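Local coordinates for periplasmic binding protein (Thermotoga lettingae TMO, PDB 4RY8) that binds 5-methylthioribose as the periplasmic solute-binding component of a sugar transporter, holding the ligand in a pocket between its two lobes, at residues C[214-217]-C[221-224]; C[266-271]-C[313-318]; C[294-299]-C[303-308]. All coordinates share one frame; numbering follows the deposited sequence.

Contact 1 of 3, residues C[214-217]-C[221-224]; sequences RAIM and KSDQ
Met217 and Ser222 touch where helix 206-219 ends and the chain runs on into the loop before strand 226-230. From Met217, CB stands 4.2 Å from Ser222 OG. The next atom, CG, comes closer and lies 3.4 Å from the same oxygen, a van der Waals approach of methylene to hydroxyl and the tightest side-chain contact of the pair. Beyond it SD continues extended and leaves the loop, and the bend at the last torsion (chi3 -51°) swings CE away from Ser222. The thioether therefore contributes nothing across this contact; the Met217 side chain packs instead on Gln242. Ser222 reaches this position because its OG is anti to its own carbonyl carbon, beside the backbone N. Ile216 approaches by a different branch. Its CG2 methyl lies 3.6 Å from Lys221 O and 3.7 Å from Ser222 CA, so it rests on the loop backbone, while the Ile216 side chain also meets Phe225 and Pro246. One hydrogen bond joins the backbones: Lys221 N donates to Ile216 O at 3.0 Å, with an N-H...O angle of 156° and the donor tilted 20° from the carbonyl plane. It spans five residues, one more than an alpha-helical bond, and so receives the chain just after the helix. Ser222 N is buried here without a partner in the model. Lys221 has an extended side chain that leads away from the helix. Lys221 O accepts from Gln224 N at 3.0 Å, and the angles of Ser222 and Asp223 make 221-224 a type I beta turn. This turn belongs to the beta-alpha-beta crossover from strand 200-203 through helix 206-219 to the parallel strand 226-230, typical of the alpha/beta lobes of periplasmic binding proteins.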
loop_
_atom_site.group_PDB
_atom_site.type_symbol
_atom_site.label_atom_id
_atom_site.label_comp_id
_atom_site.label_asym_id
_atom_site.label_seq_id
_atom_site.Cartn_x
_atom_site.Cartn_y
_atom_site.Cartn_z
ATOM N N ARG C 214 -4.151 14.410 23.817
ATOM C CA ARG C 214 -4.424 15.004 25.097
ATOM C C ARG C 214 -3.559 16.255 25.309
ATOM O O ARG C 214 -4.024 17.226 25.833
ATOM C CB ARG C 214 -4.200 14.007 26.217
ATOM C CG ARG C 214 -5.087 12.806 26.173
ATOM C CD ARG C 214 -4.718 11.842 27.262
ATOM N NE ARG C 214 -5.547 10.656 27.121
ATOM C CZ ARG C 214 -5.133 9.402 27.267
ATOM N NH1 ARG C 214 -3.857 9.112 27.559
ATOM N NH2 ARG C 214 -6.016 8.423 27.092
ATOM N N ALA C 215 -2.299 16.215 24.882
ATOM C CA ALA C 215 -1.444 17.393 24.953
ATOM C C ALA C 215 -2.053 18.570 24.179
ATOM O O ALA C 215 -2.127 19.692 24.682
ATOM C CB ALA C 215 -0.060 17.064 24.414
ATOM N N ILE C 216 -2.506 18.277 22.964
ATOM C CA ILE C 216 -3.162 19.255 22.080
ATOM C C ILE C 216 -4.435 19.849 22.720
ATOM O O ILE C 216 -4.659 21.071 22.708
ATOM C CB ILE C 216 -3.495 18.632 20.699
ATOM C CG1 ILE C 216 -2.199 18.433 19.922
ATOM C CG2 ILE C 216 -4.437 19.540 19.901
ATOM C CD1 ILE C 216 -2.292 17.403 18.839
ATOM N N MET C 217 -5.258 18.995 23.300
ATOM C CA MET C 217 -6.514 19.480 23.827
ATOM C C MET C 217 -6.255 20.299 25.094
ATOM O O MET C 217 -6.873 21.342 25.294
ATOM C CB MET C 217 -7.471 18.325 24.055
ATOM C CG MET C 217 -7.865 17.656 22.738
ATOM S SD MET C 217 -9.087 16.347 22.940
ATOM C CE MET C 217 -8.390 15.339 24.228
ATOM N N LYS C 221 -5.439 23.788 21.648
ATOM C CA LYS C 221 -5.016 23.934 20.246
ATOM C C LYS C 221 -5.623 22.928 19.270
ATOM O O LYS C 221 -5.031 22.613 18.202
ATOM C CB LYS C 221 -3.526 23.808 20.168
ATOM C CG LYS C 221 -2.786 24.829 20.982
ATOM C CD LYS C 221 -1.327 24.885 20.576
ATOM C CE LYS C 221 -0.589 25.938 21.383
ATOM N NZ LYS C 221 0.865 25.876 21.112
ATOM N N SER C 222 -6.801 22.426 19.589
ATOM C CA SER C 222 -7.399 21.416 18.730
ATOM C C SER C 222 -7.556 21.850 17.272
ATOM O O SER C 222 -7.531 21.006 16.380
ATOM C CB SER C 222 -8.734 20.954 19.298
ATOM O OG SER C 222 -8.518 20.101 20.411
ATOM N N ASP C 223 -7.722 23.146 17.013
ATOM C CA ASP C 223 -7.976 23.586 15.638
ATOM C C ASP C 223 -6.717 23.945 14.857
ATOM O O ASP C 223 -6.808 24.220 13.673
ATOM C CB ASP C 223 -9.037 24.711 15.598
ATOM C CG ASP C 223 -8.513 26.053 16.075
ATOM O OD1 ASP C 223 -7.358 26.140 16.541
ATOM O OD2 ASP C 223 -9.277 27.032 15.985
ATOM N N GLN C 224 -5.556 23.944 15.517
ATOM C CA GLN C 224 -4.263 24.172 14.867
ATOM C C GLN C 224 -3.563 22.858 14.475
ATOM O O GLN C 224 -2.483 22.878 13.875
ATOM C CB GLN C 224 -3.326 24.932 15.802
ATOM C CG GLN C 224 -3.888 26.246 16.335
ATOM C CD GLN C 224 -2.964 26.905 17.349
ATOM O OE1 GLN C 224 -1.743 26.708 17.324
ATOM N NE2 GLN C 224 -3.544 27.690 18.256
#

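Contact 2 of 3, residues C[266-271]-C[313-318]; sequences AAALVG and NLVWPE
Ala268 and Val315 meet methyl to methyl, tip to tip. Ala268 CB projects from helix 255-270 toward the loop, and Val315 CG1 comes to 3.7 Å from it. The approach is nearly end-on from the valine side, where the CB-CG1 bond of Val315 aims almost straight at the alanine methyl, the angle at CG1 being about 175°. Val315 turns CG1 there by setting it anti to the backbone N (chi1 -171°), which leaves CG2 of the same residue more distant from Ala268. Pro317 comes in from another direction: its ring presents CG to Ala268 CB at 4.5 Å, a looser touch. Val315 CG1 also lies 4.0 Å from Pro317 CD, so the valine and the proline ring sit side by side and offer one apolar surface to the alanine. Val315 has positive phi, an unusual backbone for a branched residue; this bend lets both residues 315 and 317 point toward the helix while Trp316, between them, points away and packs on Met40 and Arg264. Pro317 occupies the N-cap position of helix 318-326. Arg264 of the same helix as Ala268 holds the loop backbone beside the contact, donating from NH2 to Leu314 O and, weakly, from NE to Val315 O. The three-residue contact itself contains no polar bond, so it rests on dispersion and on the shape of small apolar groups.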
loop_
_atom_site.group_PDB
_atom_site.type_symbol
_atom_site.label_atom_id
_atom_site.label_comp_id
_atom_site.label_asym_id
_atom_site.label_seq_id
_atom_site.Cartn_x
_atom_site.Cartn_y
_atom_site.Cartn_z
ATOM N N ALA C 266 -1.051 -21.213 15.896
ATOM C CA ALA C 266 -0.293 -22.055 16.777
ATOM C C ALA C 266 -0.932 -23.427 16.828
ATOM O O ALA C 266 -0.266 -24.436 16.675
ATOM C CB ALA C 266 -0.249 -21.452 18.154
ATOM N N ALA C 267 -2.246 -23.460 17.017
ATOM C CA ALA C 267 -2.946 -24.732 17.165
ATOM C C ALA C 267 -2.920 -25.525 15.860
ATOM O O ALA C 267 -2.812 -26.744 15.877
ATOM C CB ALA C 267 -4.380 -24.501 17.630
ATOM N N ALA C 268 -2.997 -24.824 14.729
ATOM C CA ALA C 268 -2.875 -25.457 13.419
ATOM C C ALA C 268 -1.525 -26.160 13.258
ATOM O O ALA C 268 -1.462 -27.310 12.807
ATOM C CB ALA C 268 -3.093 -24.435 12.306
ATOM N N LEU C 269 -0.439 -25.484 13.623
ATOM C CA LEU C 269 0.892 -26.109 13.505
ATOM C C LEU C 269 0.984 -27.369 14.337
ATOM O O LEU C 269 1.484 -28.371 13.867
ATOM C CB LEU C 269 2.001 -25.149 13.932
ATOM C CG LEU C 269 2.170 -23.928 13.049
ATOM C CD1 LEU C 269 3.007 -22.882 13.770
ATOM C CD2 LEU C 269 2.748 -24.306 11.685
ATOM N N VAL C 270 0.484 -27.323 15.570
ATOM C CA VAL C 270 0.524 -28.496 16.456
ATOM C C VAL C 270 -0.238 -29.671 15.810
ATOM O O VAL C 270 0.214 -30.803 15.872
ATOM C CB VAL C 270 -0.018 -28.172 17.875
ATOM C CG1 VAL C 270 -0.235 -29.449 18.678
ATOM C CG2 VAL C 270 0.943 -27.233 18.613
ATOM N N GLY C 271 -1.363 -29.375 15.165
ATOM C CA GLY C 271 -2.086 -30.346 14.338
ATOM C C GLY C 271 -1.399 -30.854 13.063
ATOM O O GLY C 271 -1.971 -31.669 12.346
ATOM N N ASN C 313 -11.073 -14.666 8.002
ATOM C CA ASN C 313 -11.185 -16.084 7.702
ATOM C C ASN C 313 -9.865 -16.803 7.392
ATOM O O ASN C 313 -9.861 -17.737 6.595
ATOM C CB ASN C 313 -12.166 -16.293 6.544
ATOM N N LEU C 314 -8.759 -16.380 8.020
ATOM C CA LEU C 314 -7.470 -17.041 7.853
ATOM C C LEU C 314 -7.285 -18.242 8.788
ATOM O O LEU C 314 -7.633 -18.177 9.951
ATOM C CB LEU C 314 -6.331 -16.056 8.163
ATOM C CG LEU C 314 -6.081 -14.940 7.162
ATOM C CD1 LEU C 314 -5.199 -13.880 7.796
ATOM C CD2 LEU C 314 -5.442 -15.493 5.900
ATOM N N VAL C 315 -6.694 -19.318 8.272
ATOM C CA VAL C 315 -6.296 -20.491 9.053
ATOM C C VAL C 315 -7.451 -21.169 9.782
ATOM O O VAL C 315 -7.492 -21.204 11.016
ATOM C CB VAL C 315 -5.168 -20.170 10.059
ATOM C CG1 VAL C 315 -4.642 -21.451 10.681
ATOM C CG2 VAL C 315 -4.034 -19.450 9.344
ATOM N N TRP C 316 -8.369 -21.730 9.003
ATOM C CA TRP C 316 -9.484 -22.485 9.540
ATOM C C TRP C 316 -9.546 -23.879 8.894
ATOM O O TRP C 316 -10.551 -24.219 8.248
ATOM C CB TRP C 316 -10.796 -21.734 9.268
ATOM C CG TRP C 316 -11.045 -20.513 10.133
ATOM C CD1 TRP C 316 -10.886 -19.211 9.777
ATOM C CD2 TRP C 316 -11.532 -20.505 11.472
ATOM N NE1 TRP C 316 -11.216 -18.386 10.823
ATOM C CE2 TRP C 316 -11.621 -19.158 11.876
ATOM C CE3 TRP C 316 -11.891 -21.509 12.378
ATOM C CZ2 TRP C 316 -12.060 -18.785 13.138
ATOM C CZ3 TRP C 316 -12.332 -21.139 13.633
ATOM C CH2 TRP C 316 -12.411 -19.785 14.004
ATOM N N PRO C 317 -8.493 -24.704 9.073
ATOM C CA PRO C 317 -8.564 -26.055 8.504
ATOM C C PRO C 317 -9.833 -26.770 8.953
ATOM O O PRO C 317 -10.411 -26.425 9.989
ATOM C CB PRO C 317 -7.308 -26.764 9.051
ATOM C CG PRO C 317 -6.612 -25.783 9.938
ATOM C CD PRO C 317 -7.176 -24.418 9.672
ATOM N N GLU C 318 -10.272 -27.756 8.189
ATOM C CA GLU C 318 -11.575 -28.347 8.450
ATOM C C GLU C 318 -11.691 -28.855 9.871
ATOM O O GLU C 318 -12.687 -28.591 10.559
ATOM C CB GLU C 318 -11.854 -29.498 7.478
ATOM C CG GLU C 318 -12.002 -29.069 6.032
ATOM C CD GLU C 318 -13.010 -27.955 5.856
ATOM O OE1 GLU C 318 -12.800 -27.126 4.951
ATOM O OE2 GLU C 318 -14.002 -27.908 6.624
#

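Contact 3 of 3, residues C[294-299]-C[303-308]; sequences NNITNM and VKALPA
Ile296 reaches Ala305 through an extended side chain: CG1 is anti to the carbonyl carbon (chi1 -65°) and chi2 of 171° carries CD1 outward, to 3.6 Å from Ala305 CB. Two motifs make the connection between helices 288-293 and 299-305: a Schellman motif ends the first, with Asn295, at positive phi, as its C-prime residue, and Asn298 is the N-cap of the second. The methyl contact thus bridges the loop leaving the first helix and the last turn of the second. The alanine methyl points at CD1, whereas the isoleucine presents the side of its terminal methyl, its CG1-CD1 bond being turned well off the line of approach. Phe290, from the preceding helix, touches both Ile296 and Ala305, making a small apolar cluster in which Ile296 is buried. The other half of the contact is helical backbone. Val303 N donates to Met299 O at 3.1 Å with an N-H...O angle of 164°, the i to i+4 bond of the first helical turn. Ahead of this turn, Asn298 OD1 accepts from Glu301 N, and Met299 N gives its hydrogen to Thr234 OG1, so the start of the helix is tied both to its own cap and to helix 234-240. Met299 packs its side chain on Ile237 and Val232. Val303 adds a side-chain contact to the backbone bond: its CG2, turned beside the backbone N that makes the bond, lies 3.4 Å from Met299 O.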
loop_
_atom_site.group_PDB
_atom_site.type_symbol
_atom_site.label_atom_id
_atom_site.label_comp_id
_atom_site.label_asym_id
_atom_site.label_seq_id
_atom_site.Cartn_x
_atom_site.Cartn_y
_atom_site.Cartn_z
ATOM N N ASN C 294 -21.884 7.752 11.057
ATOM C CA ASN C 294 -22.498 6.470 11.317
ATOM C C ASN C 294 -22.693 6.207 12.802
ATOM O O ASN C 294 -23.016 5.084 13.194
ATOM C CB ASN C 294 -21.580 5.396 10.745
ATOM C CG ASN C 294 -21.448 5.512 9.251
ATOM O OD1 ASN C 294 -22.441 5.399 8.540
ATOM N ND2 ASN C 294 -20.260 5.799 8.772
ATOM N N ASN C 295 -22.478 7.226 13.636
ATOM C CA ASN C 295 -22.776 7.135 15.076
ATOM C C ASN C 295 -22.062 5.971 15.770
ATOM O O ASN C 295 -22.614 5.282 16.634
ATOM C CB ASN C 295 -24.324 7.078 15.313
ATOM C CG ASN C 295 -24.942 8.461 15.434
ATOM O OD1 ASN C 295 -25.485 8.822 16.478
ATOM N ND2 ASN C 295 -24.853 9.251 14.370
ATOM N N ILE C 296 -20.829 5.743 15.356
ATOM C CA ILE C 296 -20.008 4.678 15.887
ATOM C C ILE C 296 -19.399 5.196 17.180
ATOM O O ILE C 296 -18.832 6.292 17.189
ATOM C CB ILE C 296 -18.909 4.284 14.873
ATOM C CG1 ILE C 296 -19.593 3.685 13.636
ATOM C CG2 ILE C 296 -17.901 3.298 15.483
ATOM C CD1 ILE C 296 -18.667 3.438 12.471
ATOM N N THR C 297 -19.571 4.417 18.256
ATOM C CA THR C 297 -19.033 4.707 19.588
ATOM C C THR C 297 -18.135 3.599 20.168
ATOM O O THR C 297 -17.534 3.787 21.219
ATOM C CB THR C 297 -20.164 4.868 20.609
ATOM O OG1 THR C 297 -20.599 3.571 21.010
ATOM C CG2 THR C 297 -21.325 5.642 20.029
ATOM N N ASN C 298 -18.058 2.442 19.516
ATOM C CA ASN C 298 -17.255 1.335 20.028
ATOM C C ASN C 298 -16.879 0.321 18.928
ATOM O O ASN C 298 -17.385 0.390 17.810
ATOM C CB ASN C 298 -17.942 0.653 21.222
ATOM C CG ASN C 298 -19.220 -0.085 20.830
ATOM O OD1 ASN C 298 -19.328 -0.625 19.736
ATOM N ND2 ASN C 298 -20.160 -0.158 21.747
ATOM N N MET C 299 -15.938 -0.572 19.227
ATOM C CA MET C 299 -15.506 -1.570 18.254
ATOM C C MET C 299 -16.634 -2.470 17.729
ATOM O O MET C 299 -16.621 -2.889 16.567
ATOM C CB MET C 299 -14.370 -2.423 18.823
ATOM C CG MET C 299 -13.034 -1.710 18.894
ATOM S SD MET C 299 -12.352 -1.327 17.271
ATOM C CE MET C 299 -11.980 -2.962 16.636
ATOM N N VAL C 303 -17.089 -2.577 13.485
ATOM C CA VAL C 303 -16.913 -3.819 12.727
ATOM C C VAL C 303 -18.178 -4.077 11.917
ATOM O O VAL C 303 -18.118 -4.462 10.748
ATOM C CB VAL C 303 -16.661 -5.029 13.668
ATOM C CG1 VAL C 303 -16.849 -6.358 12.943
ATOM C CG2 VAL C 303 -15.253 -4.981 14.238
ATOM N N LYS C 304 -19.306 -3.828 12.561
ATOM C CA LYS C 304 -20.621 -3.982 11.936
ATOM C C LYS C 304 -20.718 -2.995 10.759
ATOM O O LYS C 304 -21.047 -3.375 9.636
ATOM C CB LYS C 304 -21.682 -3.695 12.985
ATOM C CG LYS C 304 -23.113 -3.633 12.461
ATOM C CD LYS C 304 -24.068 -3.114 13.529
ATOM C CE LYS C 304 -23.899 -1.617 13.783
ATOM N NZ LYS C 304 -24.573 -1.189 15.044
ATOM N N ALA C 305 -20.387 -1.732 11.027
ATOM C CA ALA C 305 -20.417 -0.676 10.018
ATOM C C ALA C 305 -19.358 -0.870 8.931
ATOM O O ALA C 305 -19.509 -0.344 7.830
ATOM C CB ALA C 305 -20.211 0.681 10.692
ATOM N N LEU C 306 -18.275 -1.575 9.259
ATOM C CA LEU C 306 -17.149 -1.797 8.341
ATOM C C LEU C 306 -16.743 -3.271 8.413
ATOM O O LEU C 306 -15.758 -3.629 9.079
ATOM C CB LEU C 306 -15.964 -0.899 8.705
ATOM C CG LEU C 306 -15.504 0.198 7.737
ATOM C CD1 LEU C 306 -14.228 0.836 8.274
ATOM C CD2 LEU C 306 -15.268 -0.350 6.338
ATOM N N PRO C 307 -17.509 -4.148 7.734
ATOM C CA PRO C 307 -17.278 -5.598 7.896
ATOM C C PRO C 307 -15.866 -6.094 7.525
ATOM O O PRO C 307 -15.420 -7.106 8.063
ATOM C CB PRO C 307 -18.378 -6.249 7.027
ATOM C CG PRO C 307 -18.924 -5.162 6.162
ATOM C CD PRO C 307 -18.651 -3.854 6.843
ATOM N N ALA C 308 -15.150 -5.398 6.647
ATOM C CA ALA C 308 -13.747 -5.795 6.336
ATOM C C ALA C 308 -12.822 -5.921 7.578
ATOM O O ALA C 308 -11.772 -6.551 7.510
ATOM C CB ALA C 308 -13.181 -4.846 5.287
#

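In the fold
None of the three is a deep core contact; each pairs one buried residue with partly exposed ones. Contacts 1 and 3 are local, each with one backbone hydrogen bond. Contact 1 lies at a helix end and adds a methylene against a hydroxyl and a methyl on loop backbone; contact 3 links the loop before a short helix to its first and last turns and adds a methyl-to-methyl touch. Contact 2 joins segments 42 residues apart, purely through apolar groups. It lies by the parallel-sheet lobe, on the far side of the chain's centre from contact 1. Contact 3 is nested in the loop that contact 2 closes, nearest atoms about 8 Å apart. The three share no helix or strand.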